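Local coordinates for protein fatty acid synthase 1, isoform A (Drosophila melanogaster, PDB 6FN6) that probably makes long-chain saturated fatty acids from acetyl-CoA and malonyl-CoA with NADPH, this chain being its dehydratase, enoylreductase and ketoreductase region, at residues K895-E899 with P908-L912. Numbering follows the deposited sequence.
Sequences KVRDE and PKPRL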
loop_
_atom_site.group_PDB
_atom_site.type_symbol
_atom_site.label_atom_id
_atom_site.label_comp_id
_atom_site.label_asym_id
_atom_site.label_seq_id
_atom_site.Cartn_x
_atom_site.Cartn_y
_atom_site.Cartn_z
ATOM N N LYS A 895 11.033 18.251 36.380
ATOM C CA LYS A 895 11.959 19.184 37.008
ATOM C C LYS A 895 12.915 18.444 37.938
ATOM O O LYS A 895 12.618 18.239 39.115
ATOM C CB LYS A 895 11.179 20.250 37.781
ATOM C CG LYS A 895 12.028 21.261 38.540
ATOM C CD LYS A 895 11.286 21.778 39.766
ATOM C CE LYS A 895 10.049 22.576 39.382
ATOM N NZ LYS A 895 9.287 23.029 40.576
ATOM N N VAL A 896 14.062 18.043 37.402
ATOM C CA VAL A 896 15.064 17.343 38.191
ATOM C C VAL A 896 15.735 18.324 39.149
ATOM O O VAL A 896 15.936 18.022 40.326
ATOM C CB VAL A 896 16.102 16.654 37.287
ATOM C CG1 VAL A 896 17.078 15.841 38.120
ATOM C CG2 VAL A 896 15.410 15.767 36.254
ATOM N N ARG A 897 16.084 19.499 38.632
ATOM C CA ARG A 897 16.701 20.548 39.434
ATOM C C ARG A 897 16.051 21.899 39.144
ATOM O O ARG A 897 15.731 22.204 37.996
ATOM C CB ARG A 897 18.199 20.626 39.151
ATOM C CG ARG A 897 18.962 19.355 39.453
ATOM C CD ARG A 897 20.408 19.486 39.008
ATOM N NE ARG A 897 21.087 20.597 39.672
ATOM C CZ ARG A 897 21.946 20.468 40.681
ATOM N NH1 ARG A 897 22.257 19.270 41.165
ATOM N NH2 ARG A 897 22.502 21.550 41.207
ATOM N N ASP A 898 15.865 22.703 40.184
ATOM C CA ASP A 898 15.419 24.082 40.023
ATOM C C ASP A 898 16.551 24.922 39.445
ATOM O O ASP A 898 17.690 24.833 39.899
ATOM C CB ASP A 898 14.949 24.658 41.357
ATOM C CG ASP A 898 13.530 24.250 41.701
ATOM O OD1 ASP A 898 12.627 24.491 40.874
ATOM O OD2 ASP A 898 13.321 23.673 42.788
ATOM N N GLU A 899 16.238 25.735 38.442
ATOM C CA GLU A 899 17.257 26.548 37.787
ATOM C C GLU A 899 17.706 27.705 38.679
ATOM O O GLU A 899 16.890 28.401 39.285
ATOM C CB GLU A 899 16.733 27.084 36.454
ATOM C CG GLU A 899 17.753 27.899 35.672
ATOM C CD GLU A 899 17.214 28.398 34.346
ATOM O OE1 GLU A 899 16.048 28.090 34.020
ATOM O OE2 GLU A 899 17.960 29.097 33.627
ATOM N N PRO A 908 27.075 24.137 39.162
ATOM C CA PRO A 908 25.934 23.687 39.970
ATOM C C PRO A 908 26.274 23.278 41.402
ATOM O O PRO A 908 27.332 22.702 41.659
ATOM C CB PRO A 908 25.415 22.479 39.187
ATOM C CG PRO A 908 26.609 21.940 38.499
ATOM C CD PRO A 908 27.457 23.132 38.151
ATOM N N LYS A 909 25.366 23.585 42.324
ATOM C CA LYS A 909 25.469 23.107 43.697
ATOM C C LYS A 909 25.220 21.605 43.712
ATOM O O LYS A 909 24.440 21.100 42.903
ATOM C CB LYS A 909 24.455 23.807 44.605
ATOM C CG LYS A 909 24.492 25.327 44.564
ATOM C CD LYS A 909 23.195 25.912 45.109
ATOM C CE LYS A 909 23.223 27.433 45.141
ATOM N NZ LYS A 909 23.518 28.018 43.804
ATOM N N PRO A 910 25.875 20.877 44.627
ATOM C CA PRO A 910 25.605 19.438 44.665
ATOM C C PRO A 910 24.219 19.127 45.226
ATOM O O PRO A 910 23.720 19.859 46.081
ATOM C CB PRO A 910 26.704 18.901 45.582
ATOM C CG PRO A 910 27.020 20.040 46.486
ATOM C CD PRO A 910 26.832 21.290 45.669
ATOM N N ARG A 911 23.612 18.050 44.739
ATOM C CA ARG A 911 22.314 17.599 45.233
ATOM C C ARG A 911 22.299 16.100 45.457
ATOM O O ARG A 911 23.131 15.362 44.930
ATOM C CB ARG A 911 21.170 17.961 44.278
ATOM C CG ARG A 911 20.703 19.404 44.328
ATOM C CD ARG A 911 19.288 19.499 43.761
ATOM N NE ARG A 911 18.823 20.872 43.579
ATOM C CZ ARG A 911 17.566 21.202 43.293
ATOM N NH1 ARG A 911 16.637 20.261 43.161
ATOM N NH2 ARG A 911 17.228 22.476 43.146
ATOM N N LEU A 912 21.328 15.668 46.252
ATOM C CA LEU A 912 21.092 14.260 46.492
ATOM C C LEU A 912 19.648 13.970 46.126
ATOM O O LEU A 912 18.767 14.807 46.326
ATOM C CB LEU A 912 21.362 13.900 47.954
ATOM C CG LEU A 912 22.806 14.029 48.442
ATOM C CD1 LEU A 912 22.866 13.800 49.940
ATOM C CD2 LEU A 912 23.727 13.062 47.716
HETATM O O HOH W 1 17.231 17.168 42.961
#
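Arg897 and Arg911 reach past each other in opposite directions, Arg897 toward the carbonyl of Lys909. Its NH2 gives O of Lys909 a nearly straight hydrogen bond of 2.6 Å, in the carbonyl plane and close to the guanidinium plane. NH1 of Arg897 adds a weak second bond to the same oxygen. Arg897 bends at chi3 (59°), which turns the guanidinium toward this carbonyl. CB of Pro908 lies obliquely to it, 3.7 Å from Arg897 NH2. CD of Arg911 lies over one guanidinium face, toward its rim, and CG of Arg911 is 3.5 Å from Arg897 NH1.

Segment 895-899 begins at the end of strand 891-895; its remainder and 908-912 lie in the loop to strand 913-915, toward the ketoreductase. Strands 891-895 and 601-611 pair antiparallel in the substrate-side domain of the enoylreductase, which has the medium-chain dehydrogenase/reductase fold. Arg897 and Pro908 also touch Thr605 and Tyr607, so the contact lays the returning loop against strand 601-611.

Arg911 is extended from CG to NE, and CA of Arg897 lies over one face of its guanidinium, toward the rim. A water at the guanidinium edge accepts from Arg911 NH1 and donates to Val896 O (3.1 Å). Asp898 OD2 stays 4.1 Å from Arg911 NH2, beyond a salt bridge; OD1 makes a long one to Lys895 NZ. This carboxylate may partly offset the nearby like charges of the arginines.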